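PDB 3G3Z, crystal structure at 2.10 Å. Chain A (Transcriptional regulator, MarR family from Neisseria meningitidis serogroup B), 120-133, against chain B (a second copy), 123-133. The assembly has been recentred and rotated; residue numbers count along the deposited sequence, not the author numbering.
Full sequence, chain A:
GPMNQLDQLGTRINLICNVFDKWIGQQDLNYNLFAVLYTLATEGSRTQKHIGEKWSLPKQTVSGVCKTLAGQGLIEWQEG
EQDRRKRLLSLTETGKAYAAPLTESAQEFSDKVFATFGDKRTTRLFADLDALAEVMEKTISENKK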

ATOM      1  N   LYS A 120       9.997  19.380  -8.223  1.00 17.41           N
ATOM      2  CA  LYS A 120      10.703  19.691  -6.975  1.00 17.52           C
ATOM      3  C   LYS A 120       9.903  19.111  -5.796  1.00 16.50           C
ATOM      4  O   LYS A 120      10.459  18.481  -4.899  1.00 16.43           O
ATOM      5  N   ARG A 121       8.591  19.298  -5.837  1.00 15.09           N
ATOM      6  CA  ARG A 121       7.686  18.739  -4.839  1.00 17.57           C
ATOM      7  C   ARG A 121       7.673  17.205  -4.853  1.00 17.77           C
ATOM      8  O   ARG A 121       7.506  16.573  -3.812  1.00 15.35           O
ATOM      9  N   THR A 122       7.846  16.619  -6.038  1.00 19.38           N
ATOM     10  CA  THR A 122       7.943  15.164  -6.191  1.00 20.87           C
ATOM     11  C   THR A 122       9.220  14.627  -5.528  1.00 20.82           C
ATOM     12  O   THR A 122       9.188  13.615  -4.825  1.00 21.61           O
ATOM     13  N   THR A 123      10.332  15.321  -5.750  1.00 20.82           N
ATOM     14  CA  THR A 123      11.603  15.026  -5.080  1.00 20.03           C
ATOM     15  C   THR A 123      11.447  15.125  -3.567  1.00 19.72           C
ATOM     16  O   THR A 123      12.001  14.317  -2.820  1.00 21.93           O
ATOM     17  N   ARG A 124      10.705  16.132  -3.118  1.00 18.84           N
ATOM     18  CA  ARG A 124      10.517  16.338  -1.685  1.00 18.46           C
ATOM     19  C   ARG A 124       9.716  15.183  -1.087  1.00 16.70           C
ATOM     20  O   ARG A 124      10.052  14.661  -0.005  1.00 14.88           O
ATOM     21  N   LEU A 125       8.669  14.775  -1.798  1.00 14.33           N
ATOM     22  CA  LEU A 125       7.861  13.651  -1.346  1.00 14.86           C
ATOM     23  C   LEU A 125       8.694  12.375  -1.278  1.00 15.53           C
ATOM     24  O   LEU A 125       8.612  11.634  -0.304  1.00 16.75           O
ATOM     25  N   PHE A 126       9.522  12.143  -2.293  1.00 17.12           N
ATOM     26  CA  PHE A 126      10.328  10.919  -2.366  1.00 17.97           C
ATOM     27  C   PHE A 126      11.347  10.838  -1.233  1.00 18.61           C
ATOM     28  O   PHE A 126      11.528   9.779  -0.630  1.00 18.96           O
ATOM     29  N   ALA A 127      12.003  11.966  -0.956  1.00 18.48           N
ATOM     30  CA  ALA A 127      13.017  12.060   0.096  1.00 17.91           C
ATOM     31  C   ALA A 127      12.404  11.865   1.473  1.00 18.29           C
ATOM     32  O   ALA A 127      12.993  11.203   2.331  1.00 19.51           O
ATOM     33  N   ASP A 128      11.221  12.437   1.681  1.00 16.78           N
ATOM     34  CA  ASP A 128      10.518  12.278   2.949  1.00 18.43           C
ATOM     35  C   ASP A 128      10.054  10.834   3.159  1.00 18.22           C
ATOM     36  O   ASP A 128      10.142  10.307   4.269  1.00 20.67           O
ATOM     37  N   LEU A 129       9.577  10.202   2.092  1.00 17.13           N
ATOM     38  CA  LEU A 129       9.158   8.803   2.150  1.00 18.90           C
ATOM     39  C   LEU A 129      10.366   7.902   2.360  1.00 19.22           C
ATOM     40  O   LEU A 129      10.308   6.955   3.144  1.00 18.91           O
ATOM     41  N   ASP A 130      11.462   8.207   1.665  1.00 18.62           N
ATOM     42  CA  ASP A 130      12.705   7.468   1.848  1.00 18.91           C
ATOM     43  C   ASP A 130      13.165   7.499   3.297  1.00 20.22           C
ATOM     44  O   ASP A 130      13.534   6.462   3.861  1.00 18.13           O
ATOM     45  N   ALA A 131      13.126   8.690   3.896  1.00 21.03           N
ATOM     46  CA  ALA A 131      13.591   8.893   5.264  1.00 20.08           C
ATOM     47  C   ALA A 131      12.696   8.183   6.260  1.00 21.90           C
ATOM     48  O   ALA A 131      13.185   7.537   7.187  1.00 21.03           O
ATOM     49  N   LEU A 132      11.387   8.308   6.068  1.00 21.02           N
ATOM     50  CA  LEU A 132      10.430   7.657   6.955  1.00 20.37           C
ATOM     51  C   LEU A 132      10.598   6.142   6.915  1.00 19.25           C
ATOM     52  O   LEU A 132      10.710   5.519   7.954  1.00 19.48           O
ATOM     53  N   ALA A 133      10.657   5.575   5.712  1.00 18.45           N
ATOM     54  CA  ALA A 133      10.870   4.142   5.520  1.00 21.02           C
ATOM     55  C   ALA A 133      12.157   3.645   6.191  1.00 21.94           C
ATOM     56  O   ALA A 133      12.152   2.611   6.852  1.00 22.25           O
TER
ATOM     57  N   THR B 123       2.683  18.185   8.399  1.00 31.08           N
ATOM     58  CA  THR B 123       1.416  18.732   7.886  1.00 31.30           C
ATOM     59  C   THR B 123       1.481  18.897   6.362  1.00 31.37           C
ATOM     60  O   THR B 123       0.549  18.524   5.654  1.00 31.27           O
ATOM     61  N   ARG B 124       2.599  19.441   5.881  1.00 31.95           N
ATOM     62  CA  ARG B 124       2.828  19.675   4.459  1.00 31.86           C
ATOM     63  C   ARG B 124       2.975  18.365   3.674  1.00 30.47           C
ATOM     64  O   ARG B 124       2.419  18.227   2.581  1.00 31.34           O
ATOM     65  N   LEU B 125       3.737  17.425   4.229  1.00 25.05           N
ATOM     66  CA  LEU B 125       3.844  16.079   3.681  1.00 26.83           C
ATOM     67  C   LEU B 125       2.465  15.400   3.574  1.00 26.42           C
ATOM     68  O   LEU B 125       2.140  14.778   2.562  1.00 25.42           O
ATOM     69  N   PHE B 126       1.661  15.528   4.625  1.00 24.96           N
ATOM     70  CA  PHE B 126       0.318  14.957   4.620  1.00 25.20           C
ATOM     71  C   PHE B 126      -0.601  15.633   3.610  1.00 24.24           C
ATOM     72  O   PHE B 126      -1.398  14.967   2.955  1.00 23.92           O
ATOM     73  N   ALA B 127      -0.484  16.955   3.483  1.00 23.11           N
ATOM     74  CA  ALA B 127      -1.206  17.686   2.447  1.00 24.64           C
ATOM     75  C   ALA B 127      -0.720  17.315   1.043  1.00 23.74           C
ATOM     76  O   ALA B 127      -1.519  17.273   0.110  1.00 25.12           O
ATOM     77  N   ASP B 128       0.578  17.034   0.906  1.00 23.14           N
ATOM     78  CA  ASP B 128       1.166  16.582  -0.361  1.00 25.05           C
ATOM     79  C   ASP B 128       0.612  15.223  -0.787  1.00 24.47           C
ATOM     80  O   ASP B 128       0.208  15.037  -1.942  1.00 20.91           O
ATOM     81  N   LEU B 129       0.590  14.285   0.156  1.00 23.49           N
ATOM     82  CA  LEU B 129       0.010  12.973  -0.084  1.00 20.77           C
ATOM     83  C   LEU B 129      -1.464  13.083  -0.481  1.00 21.35           C
ATOM     84  O   LEU B 129      -1.894  12.456  -1.446  1.00 21.39           O
ATOM     85  N   ASP B 130      -2.227  13.898   0.249  1.00 21.23           N
ATOM     86  CA  ASP B 130      -3.617  14.194  -0.108  1.00 21.54           C
ATOM     87  C   ASP B 130      -3.756  14.761  -1.527  1.00 21.74           C
ATOM     88  O   ASP B 130      -4.564  14.279  -2.322  1.00 20.26           O
ATOM     89  N   ALA B 131      -2.967  15.787  -1.837  1.00 22.77           N
ATOM     90  CA  ALA B 131      -2.967  16.372  -3.177  1.00 22.65           C
ATOM     91  C   ALA B 131      -2.639  15.309  -4.207  1.00 21.91           C
ATOM     92  O   ALA B 131      -3.325  15.202  -5.220  1.00 22.15           O
ATOM     93  N   LEU B 132      -1.620  14.494  -3.922  1.00 23.37           N
ATOM     94  CA  LEU B 132      -1.230  13.403  -4.813  1.00 22.81           C
ATOM     95  C   LEU B 132      -2.399  12.458  -5.072  1.00 23.08           C
ATOM     96  O   LEU B 132      -2.723  12.148  -6.229  1.00 20.99           O
ATOM     97  N   ALA B 133      -3.033  12.004  -3.991  1.00 21.60           N
ATOM     98  CA  ALA B 133      -4.199  11.136  -4.100  1.00 21.53           C
ATOM     99  C   ALA B 133      -5.286  11.769  -4.977  1.00 22.40           C
ATOM    100  O   ALA B 133      -5.787  11.111  -5.886  1.00 21.58           O
TER

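Asp128(B) is the polar centre of this contact between two copies of one helix, whose axes cross at -116° and approach to 10.7 Å. Its CA-to-CB bond points toward chain A, chi1 is m (-83°), and its carboxylate is shared by two arginines of the other helix. Arg121(A), extended with chi1 to chi3 all t, brings NE to 2.9 Å from Asp128(B) OD1 in a salt bridge with a well-aligned hydrogen bond (158°); a weak one runs from Arg121(A) NH2 to the same Asp128(B) OD1 at 3.3 Å. Arg124(A), t, t, then p at chi3, turns its guanidinium edge to the other oxygen: Arg124(A) NH2 lies 3.1 Å from Asp128(B) OD2, a second salt bridge, with a weak bond from Arg124(A) NE to Asp128(B) OD2 at 3.5 Å. Within chain B, Arg124(B) NH1 adds a salt bridge to Asp128(B) OD1 at 2.8 Å. Three guanidinium groups therefore gather round one carboxylate, whose negative charge helps offset their crowding: Arg121(A) NH2 and Arg124(B) NH2, both donors, are 3.4 Å apart without bonding, and Arg124(A) NH2 lies over one face of the Arg124(B) guanidinium, 3.5 Å from Arg124(B) NE. Water 1 links the two aspartates, donating to Asp128(A) OD2 at 2.7 Å and weakly to Asp128(B) OD2 at 3.4 Å.

Beside this cluster the contact turns apolar. Leu125(A) and Leu125(B), both t,p, leave their backbones sideways but bring their ends inward, meeting CD1 to CD1 at 3.8 Å. Leu125(A) is a knob among Leu125(B), Asp128(B), Leu129(B) and Leu132(B); Leu125(A) CD1 is 3.8 Å from Leu129(B) CD2, and Leu125(A) CD2 3.8 Å from Leu132(B) CD1. Leu125(B) CD2 packs 3.7 Å from Leu132(A) CD1 (Leu132(A) is m,t), and Leu125(B) CD1 lies 3.8 Å from Asp128(A) CB.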

ATOM      1  CB  LYS A 120      10.941  21.199  -6.791  1.00 19.17           C
ATOM      2  CG  LYS A 120      11.503  21.944  -8.030  1.00 22.37           C
ATOM      3  CD  LYS A 120      12.966  21.629  -8.282  1.00 23.33           C
ATOM      4  CE  LYS A 120      13.651  22.703  -9.125  1.00 23.29           C
ATOM      5  NZ  LYS A 120      13.537  22.449 -10.587  1.00 20.00           N
ATOM      6  CB  ARG A 121       6.298  19.276  -5.109  1.00 16.45           C
ATOM      7  CG  ARG A 121       5.263  19.054  -4.050  1.00 19.70           C
ATOM      8  CD  ARG A 121       3.980  19.504  -4.693  1.00 24.13           C
ATOM      9  NE  ARG A 121       2.863  19.659  -3.785  1.00 27.47           N
ATOM     10  CZ  ARG A 121       1.643  19.988  -4.190  1.00 26.67           C
ATOM     11  NH1 ARG A 121       1.393  20.189  -5.486  1.00 20.97           N
ATOM     12  NH2 ARG A 121       0.674  20.112  -3.300  1.00 27.08           N
ATOM     13  CB  THR A 122       7.908  14.750  -7.681  1.00 20.78           C
ATOM     14  OG1 THR A 122       6.664  15.160  -8.264  1.00 22.45           O
ATOM     15  CG2 THR A 122       8.054  13.242  -7.829  1.00 19.45           C
ATOM     16  CB  THR A 123      12.671  16.033  -5.498  1.00 19.22           C
ATOM     17  OG1 THR A 123      12.813  16.012  -6.924  1.00 18.77           O
ATOM     18  CG2 THR A 123      14.011  15.734  -4.832  1.00 21.18           C
ATOM     19  CB  ARG A 124       9.848  17.678  -1.405  1.00 16.04           C
ATOM     20  CG  ARG A 124       9.599  17.925   0.052  1.00 10.67           C
ATOM     21  CD  ARG A 124       9.114  19.315   0.274  1.00 15.73           C
ATOM     22  NE  ARG A 124       7.719  19.479  -0.114  1.00  9.94           N
ATOM     23  CZ  ARG A 124       7.129  20.661  -0.264  1.00 12.18           C
ATOM     24  NH1 ARG A 124       7.812  21.781  -0.082  1.00  7.89           N
ATOM     25  NH2 ARG A 124       5.855  20.728  -0.606  1.00 12.67           N
ATOM     26  CB  LEU A 125       6.631  13.458  -2.237  1.00 16.56           C
ATOM     27  CG  LEU A 125       5.696  12.310  -1.823  1.00 18.37           C
ATOM     28  CD1 LEU A 125       4.803  12.707  -0.645  1.00 22.86           C
ATOM     29  CD2 LEU A 125       4.863  11.874  -2.995  1.00 14.26           C
ATOM     30  CB  PHE A 126      11.054  10.805  -3.714  1.00 17.36           C
ATOM     31  CG  PHE A 126      10.149  10.510  -4.890  1.00 18.08           C
ATOM     32  CD1 PHE A 126       8.816  10.159  -4.706  1.00 16.81           C
ATOM     33  CD2 PHE A 126      10.652  10.562  -6.187  1.00 15.87           C
ATOM     34  CE1 PHE A 126       7.991   9.879  -5.792  1.00 18.22           C
ATOM     35  CE2 PHE A 126       9.836  10.282  -7.280  1.00 17.47           C
ATOM     36  CZ  PHE A 126       8.503   9.941  -7.084  1.00 19.61           C
ATOM     37  CB  ALA A 127      13.752  13.403   0.015  1.00 18.60           C
ATOM     38  CB  ASP A 128       9.346  13.245   3.041  1.00 16.35           C
ATOM     39  CG  ASP A 128       9.784  14.675   3.309  1.00 22.02           C
ATOM     40  OD1 ASP A 128      10.965  14.905   3.652  1.00 24.33           O
ATOM     41  OD2 ASP A 128       8.938  15.583   3.174  1.00 21.31           O
ATOM     42  CB  LEU A 129       8.405   8.388   0.880  1.00 16.47           C
ATOM     43  CG  LEU A 129       7.016   8.987   0.612  1.00 17.89           C
ATOM     44  CD1 LEU A 129       6.561   8.663  -0.820  1.00 11.01           C
ATOM     45  CD2 LEU A 129       5.974   8.500   1.640  1.00 13.73           C
ATOM     46  CB  ASP A 130      13.804   8.015   0.933  1.00 19.42           C
ATOM     47  CG  ASP A 130      13.593   7.635  -0.519  1.00 20.24           C
ATOM     48  OD1 ASP A 130      12.673   6.834  -0.799  1.00 22.35           O
ATOM     49  OD2 ASP A 130      14.352   8.126  -1.381  1.00 20.25           O
ATOM     50  CB  ALA A 131      13.668  10.380   5.588  1.00 21.37           C
ATOM     51  CB  LEU A 132       8.999   8.062   6.614  1.00 19.72           C
ATOM     52  CG  LEU A 132       8.625   9.473   7.076  1.00 20.94           C
ATOM     53  CD1 LEU A 132       7.439  10.009   6.278  1.00 22.93           C
ATOM     54  CD2 LEU A 132       8.348   9.521   8.573  1.00 18.84           C
ATOM     55  CB  ALA A 133      10.855   3.780   4.020  1.00 19.40           C
TER
ATOM     56  CB  THR B 123       1.056  20.084   8.559  1.00 31.32           C
ATOM     57  OG1 THR B 123       0.766  19.858   9.942  1.00 30.49           O
ATOM     58  CG2 THR B 123      -0.165  20.750   7.898  1.00 31.11           C
ATOM     59  CB  ARG B 124       4.075  20.539   4.271  1.00 34.88           C
ATOM     60  CG  ARG B 124       4.280  21.031   2.855  1.00 40.10           C
ATOM     61  CD  ARG B 124       3.271  22.117   2.511  1.00 49.51           C
ATOM     62  NE  ARG B 124       3.235  22.363   1.072  1.00 57.10           N
ATOM     63  CZ  ARG B 124       2.436  21.726   0.219  1.00 58.63           C
ATOM     64  NH1 ARG B 124       1.587  20.799   0.652  1.00 58.30           N
ATOM     65  NH2 ARG B 124       2.486  22.023  -1.076  1.00 56.57           N
ATOM     66  CB  LEU B 125       4.791  15.232   4.538  1.00 24.49           C
ATOM     67  CG  LEU B 125       4.815  13.726   4.232  1.00 25.82           C
ATOM     68  CD1 LEU B 125       5.575  13.438   2.954  1.00 28.61           C
ATOM     69  CD2 LEU B 125       5.404  12.945   5.405  1.00 27.74           C
ATOM     70  CB  PHE B 126      -0.289  14.969   6.028  1.00 24.47           C
ATOM     71  CG  PHE B 126       0.505  14.170   7.032  1.00 26.00           C
ATOM     72  CD1 PHE B 126       1.232  13.046   6.631  1.00 23.05           C
ATOM     73  CD2 PHE B 126       0.525  14.536   8.376  1.00 29.56           C
ATOM     74  CE1 PHE B 126       1.975  12.296   7.552  1.00 25.79           C
ATOM     75  CE2 PHE B 126       1.266  13.790   9.312  1.00 31.30           C
ATOM     76  CZ  PHE B 126       1.989  12.664   8.894  1.00 27.73           C
ATOM     77  CB  ALA B 127      -1.109  19.197   2.679  1.00 26.27           C
ATOM     78  CB  ASP B 128       2.696  16.504  -0.263  1.00 25.80           C
ATOM     79  CG  ASP B 128       3.379  17.853  -0.502  1.00 32.28           C
ATOM     80  OD1 ASP B 128       2.736  18.799  -1.018  1.00 32.55           O
ATOM     81  OD2 ASP B 128       4.579  17.960  -0.173  1.00 35.54           O
ATOM     82  CB  LEU B 129       0.202  12.076   1.141  1.00 20.42           C
ATOM     83  CG  LEU B 129       1.637  11.575   1.309  1.00 18.75           C
ATOM     84  CD1 LEU B 129       1.936  11.167   2.739  1.00 18.98           C
ATOM     85  CD2 LEU B 129       1.929  10.424   0.334  1.00 19.27           C
ATOM     86  CB  ASP B 130      -4.232  15.171   0.903  1.00 23.47           C
ATOM     87  CG  ASP B 130      -4.342  14.577   2.286  1.00 26.36           C
ATOM     88  OD1 ASP B 130      -4.067  13.374   2.424  1.00 32.94           O
ATOM     89  OD2 ASP B 130      -4.696  15.308   3.237  1.00 35.36           O
ATOM     90  CB  ALA B 131      -1.985  17.548  -3.267  1.00 24.42           C
ATOM     91  CB  LEU B 132      -0.061  12.614  -4.224  1.00 23.72           C
ATOM     92  CG  LEU B 132       1.039  12.104  -5.154  1.00 25.50           C
ATOM     93  CD1 LEU B 132       1.614  10.831  -4.571  1.00 28.31           C
ATOM     94  CD2 LEU B 132       0.573  11.845  -6.574  1.00 25.36           C
ATOM     95  CB  ALA B 133      -4.738  10.757  -2.716  1.00 18.63           C
TER
HETATM   96  O   HOH W   1       6.969  16.156   1.348  1.00 38.09           O